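Local structure of vibralactone Cyclase (Boreostereum vibrans, 6KD0) at residues L201-Q207 with P271-M276; V299-M303 with W336-K340. The protein probably catalyses the cyclization that forms the fused bicyclic beta-lactone of vibralactone, using an alpha/beta hydrolase fold. All blocks are in the same frame, centred on the assembly; numbering follows the deposited sequence.

Overall arrangement
Interaction 1 is a buried pairing of two parallel strands in the central sheet of the alpha/beta hydrolase fold. Interaction 2 lies at the surface, where an outermost strand, 301-307, meets the end of helix 321-338. The two touch through the backbone: strand 273-278 lies between 203-207 and 301-307, and Leu273 and Phe275 probably hydrogen-bond with Arg302. Helix 321-338 also belongs to both, since it covers the face of the sheet that carries Phe274 and Met276. The chemistry changes with depth. Main-chain hydrogen bonds and apolar side chains hold 201-207 to 271-276, whereas charged groups and one indole join 299-303 to 336-340.

Interaction 1 (L201-Q207 with P271-M276)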
# COMPACT_ATOMS: atom_id res chain seq x y z
N LEU A 201 13.97 1.09 9.12
CA LEU A 201 13.35 1.54 7.88
C LEU A 201 13.97 2.87 7.47
O LEU A 201 14.21 3.73 8.31
CB LEU A 201 11.84 1.69 8.07
CG LEU A 201 11.05 0.39 8.18
CD1 LEU A 201 9.59 0.68 8.53
CD2 LEU A 201 11.12 -0.39 6.87
N THR A 202 14.24 3.03 6.17
CA THR A 202 14.76 4.30 5.68
C THR A 202 13.74 5.08 4.85
O THR A 202 14.06 6.18 4.39
CB THR A 202 16.03 4.09 4.86
OG1 THR A 202 15.73 3.32 3.68
CG2 THR A 202 17.06 3.33 5.68
N GLY A 203 12.54 4.56 4.65
CA GLY A 203 11.55 5.27 3.87
C GLY A 203 10.26 4.50 3.83
O GLY A 203 10.21 3.29 4.12
N GLN A 204 9.20 5.21 3.47
CA GLN A 204 7.89 4.60 3.39
C GLN A 204 7.07 5.23 2.28
O GLN A 204 7.01 6.46 2.17
CB GLN A 204 7.13 4.74 4.71
CG GLN A 204 5.71 4.24 4.61
CD GLN A 204 5.16 3.93 5.97
OE1 GLN A 204 5.45 4.64 6.93
NE2 GLN A 204 4.38 2.86 6.07
N LEU A 205 6.42 4.40 1.47
CA LEU A 205 5.52 4.85 0.42
C LEU A 205 4.16 4.24 0.68
O LEU A 205 4.06 3.03 0.92
CB LEU A 205 6.02 4.44 -0.97
CG LEU A 205 5.22 4.98 -2.16
CD1 LEU A 205 6.15 5.22 -3.34
CD2 LEU A 205 4.08 4.05 -2.57
N VAL A 206 3.10 5.05 0.61
CA VAL A 206 1.76 4.48 0.70
C VAL A 206 0.87 5.10 -0.37
O VAL A 206 1.05 6.25 -0.80
CB VAL A 206 1.12 4.64 2.10
CG1 VAL A 206 1.95 3.91 3.15
CG2 VAL A 206 0.96 6.09 2.46
N GLN A 207 -0.11 4.32 -0.81
CA GLN A 207 -1.09 4.78 -1.78
C GLN A 207 -2.47 4.68 -1.15
O GLN A 207 -2.90 3.58 -0.78
CB GLN A 207 -1.03 3.95 -3.07
CG GLN A 207 0.37 3.79 -3.66
CD GLN A 207 0.45 2.69 -4.72
OE1 GLN A 207 -0.13 1.62 -4.55
NE2 GLN A 207 1.19 2.95 -5.80
N PRO A 271 9.82 7.05 9.18
CA PRO A 271 10.63 7.21 7.97
C PRO A 271 10.07 8.29 7.07
O PRO A 271 8.87 8.61 7.14
CB PRO A 271 10.56 5.83 7.29
CG PRO A 271 10.00 4.90 8.32
CD PRO A 271 9.20 5.72 9.28
N PRO A 272 10.90 8.89 6.22
CA PRO A 272 10.39 9.82 5.22
C PRO A 272 9.26 9.16 4.44
O PRO A 272 9.30 7.97 4.15
CB PRO A 272 11.60 10.11 4.33
CG PRO A 272 12.79 9.69 5.12
CD PRO A 272 12.35 8.66 6.12
N LEU A 273 8.22 9.94 4.15
CA LEU A 273 6.95 9.41 3.68
C LEU A 273 6.59 10.00 2.32
O LEU A 273 6.47 11.22 2.20
CB LEU A 273 5.84 9.72 4.69
CG LEU A 273 4.43 9.39 4.23
CD1 LEU A 273 4.27 7.89 4.00
CD2 LEU A 273 3.44 9.88 5.27
N PHE A 274 6.37 9.13 1.34
CA PHE A 274 5.85 9.49 0.03
C PHE A 274 4.41 9.00 -0.03
O PHE A 274 4.16 7.79 0.00
CB PHE A 274 6.70 8.88 -1.09
CG PHE A 274 6.36 9.37 -2.48
CD1 PHE A 274 5.36 8.76 -3.23
CD2 PHE A 274 7.07 10.41 -3.06
CE1 PHE A 274 5.07 9.20 -4.51
CE2 PHE A 274 6.78 10.86 -4.34
CZ PHE A 274 5.77 10.25 -5.07
N PHE A 275 3.47 9.94 -0.13
CA PHE A 275 2.05 9.67 -0.00
C PHE A 275 1.36 9.94 -1.33
O PHE A 275 1.57 10.99 -1.94
CB PHE A 275 1.45 10.55 1.10
CG PHE A 275 0.15 10.06 1.63
CD1 PHE A 275 -1.01 10.23 0.90
CD2 PHE A 275 0.08 9.42 2.87
CE1 PHE A 275 -2.23 9.77 1.38
CE2 PHE A 275 -1.14 8.97 3.36
CZ PHE A 275 -2.28 9.14 2.61
N MET A 276 0.56 8.98 -1.79
CA MET A 276 -0.14 9.12 -3.06
C MET A 276 -1.63 9.04 -2.80
O MET A 276 -2.09 8.10 -2.15
CB MET A 276 0.29 8.03 -4.04
CG MET A 276 1.78 7.98 -4.21
SD MET A 276 2.26 6.76 -5.43
CE MET A 276 1.81 7.62 -6.94
O HOH W 1 6.37 7.20 7.57
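Val206 sets its CG2 methyl against the Phe275 ring, 3.5 Å from CD2. With chi1 at -61°, CG1 points away from the carbonyl carbon, and CG2 is the branch left facing the ring. On the other face of the sheet, Leu205 runs alongside Phe274, and its CD1 lies 3.6 Å from CD1 of that ring. Further along this face, Gln207 CG packs 3.9 Å from Met276 SD. The strands run parallel, their axes 8° apart, as neighbours in the central sheet of the alpha/beta hydrolase fold. Four main-chain hydrogen bonds join them. The straightest runs from Phe274 N to Gln204 O, 2.9 Å, with 169° at the hydrogen. Before the strands begin, Pro271 CG touches Leu201 CB at 3.7 Å. A water donates to both Gln204 OE1 and Pro271 O and bridges the two segments. The Gln207 amide is held from outside, by Gln176 and more weakly by Thr330. Gln207 lies near a probable Ser-His-Asp triad without touching it. Strand 203-207 is flanked by strand 171-176, and strand 273-278 by strand 301-307. Helix 178-192 packs on Gln204 and Val206, while helix 321-338 covers Gln207, Phe274 and Met276 on the opposite face.

Interaction 2 (V299-M303 with W336-K340); sequences VETRM and WLFSK
The chi1 of Trp336, 171°, turns CG away from its own main-chain nitrogen and carries the indole toward strand 301-307. Arg302 reaches it with CG anti to the carbonyl carbon (chi1 -72°) and a chain extended as far as NE. The guanidinium then lies flat on the indole, with the planes 15° apart. Its CZ stands 3.5 Å from the centroid of the five-membered ring, over the face, in a cation-pi contact. Arg302 CD lies 3.9 Å from the centroid of the six-membered ring, almost straight above it, in a CH-pi contact. The arginine therefore covers both rings. Arg302 NH2 and Trp336 NE1 are only 3.2 Å apart, but both are donors, so the approach belongs to the stack and is not a hydrogen bond.

Lys340 comes to the opposite face of the indole, where its CE lies over the rim. Lys340 turns its NZ to Glu300. The salt bridge spans 3.2 Å from Lys340 NZ to Glu300 OE1, and its hydrogen bond is weak. Glu300 OE2 meets the indole at its edge, 3.5 Å from Trp336 CZ2, with the carboxylate nearly perpendicular to the ring. With Trp336 replaced by an alanine, the Arg302 guanidinium would probably lose its flat stacking surface and be freer to turn, and Lys340 CE would lose the ring face it lies on. Phe274 of strand 273-278 also touches both Trp336 and Arg302.

Across the contact, attraction comes from the indole face under the guanidinium and from the opposite charges of Glu300 and Lys340. At this surface site, solvent probably weakens the salt bridge. Trp336 gives the largest share of the touching surface, which suggests that the stack does much of the joining between edge strand and helix.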
# COMPACT_ATOMS: atom_id res chain seq x y z
N VAL A 299 8.47 14.90 10.30
CA VAL A 299 8.96 13.90 9.37
C VAL A 299 8.95 14.49 7.97
O VAL A 299 8.02 15.21 7.60
CB VAL A 299 8.09 12.63 9.45
CG1 VAL A 299 8.47 11.63 8.35
CG2 VAL A 299 8.21 12.01 10.84
N GLU A 300 10.00 14.20 7.20
CA GLU A 300 10.06 14.62 5.80
C GLU A 300 9.05 13.85 4.96
O GLU A 300 8.88 12.63 5.11
CB GLU A 300 11.45 14.43 5.21
CG GLU A 300 11.59 15.08 3.82
CD GLU A 300 12.92 14.80 3.15
OE1 GLU A 300 13.71 14.01 3.71
OE2 GLU A 300 13.17 15.35 2.06
N THR A 301 8.44 14.55 4.01
CA THR A 301 7.15 14.15 3.48
C THR A 301 6.96 14.73 2.09
O THR A 301 7.36 15.87 1.82
CB THR A 301 6.08 14.62 4.46
OG1 THR A 301 5.44 13.51 5.09
CG2 THR A 301 5.11 15.54 3.83
N ARG A 302 6.38 13.93 1.20
CA ARG A 302 5.94 14.37 -0.11
C ARG A 302 4.55 13.81 -0.38
O ARG A 302 4.23 12.69 0.03
CB ARG A 302 6.89 13.93 -1.21
CG ARG A 302 8.19 14.69 -1.19
CD ARG A 302 9.01 14.49 -2.44
NE ARG A 302 10.31 15.14 -2.26
CZ ARG A 302 11.32 15.07 -3.12
NH1 ARG A 302 11.21 14.37 -4.25
NH2 ARG A 302 12.46 15.71 -2.84
N MET A 303 3.71 14.61 -1.02
CA MET A 303 2.34 14.26 -1.33
C MET A 303 2.15 14.40 -2.83
O MET A 303 2.71 15.32 -3.44
CB MET A 303 1.39 15.19 -0.56
CG MET A 303 0.01 15.41 -1.16
SD MET A 303 -1.04 13.97 -0.91
CE MET A 303 -0.89 13.77 0.87
N TRP A 336 13.14 8.14 -4.95
CA TRP A 336 13.44 9.21 -4.01
C TRP A 336 13.81 8.63 -2.65
O TRP A 336 14.85 8.96 -2.08
CB TRP A 336 12.26 10.16 -3.89
CG TRP A 336 12.41 11.17 -2.79
CD1 TRP A 336 13.40 12.11 -2.66
CD2 TRP A 336 11.55 11.33 -1.65
NE1 TRP A 336 13.20 12.85 -1.51
CE2 TRP A 336 12.08 12.39 -0.87
CE3 TRP A 336 10.39 10.68 -1.22
CZ2 TRP A 336 11.48 12.81 0.32
CZ3 TRP A 336 9.80 11.09 -0.04
CH2 TRP A 336 10.34 12.16 0.72
N LEU A 337 12.97 7.72 -2.14
CA LEU A 337 13.25 7.13 -0.83
C LEU A 337 14.57 6.37 -0.82
O LEU A 337 15.36 6.48 0.13
CB LEU A 337 12.09 6.23 -0.43
CG LEU A 337 10.77 6.97 -0.22
CD1 LEU A 337 9.60 5.98 -0.05
CD2 LEU A 337 10.87 7.91 0.98
N PHE A 338 14.84 5.58 -1.86
CA PHE A 338 16.09 4.84 -1.91
C PHE A 338 17.29 5.77 -2.12
O PHE A 338 18.41 5.39 -1.76
CB PHE A 338 16.03 3.78 -3.01
CG PHE A 338 15.29 2.52 -2.60
CD1 PHE A 338 15.74 1.73 -1.55
CD2 PHE A 338 14.15 2.13 -3.28
CE1 PHE A 338 15.07 0.58 -1.19
CE2 PHE A 338 13.47 0.98 -2.92
CZ PHE A 338 13.93 0.20 -1.88
N SER A 339 17.08 6.98 -2.65
CA SER A 339 18.18 7.92 -2.83
C SER A 339 18.71 8.46 -1.52
O SER A 339 19.76 9.12 -1.52
CB SER A 339 17.77 9.09 -3.72
OG SER A 339 16.95 10.00 -2.98
N LYS A 340 18.03 8.19 -0.40
CA LYS A 340 18.52 8.61 0.90
C LYS A 340 19.59 7.68 1.46
O LYS A 340 20.22 8.02 2.46
CB LYS A 340 17.34 8.75 1.85
CG LYS A 340 16.32 9.73 1.31
CD LYS A 340 15.36 10.25 2.36
CE LYS A 340 14.63 11.49 1.86
NZ LYS A 340 15.57 12.61 1.56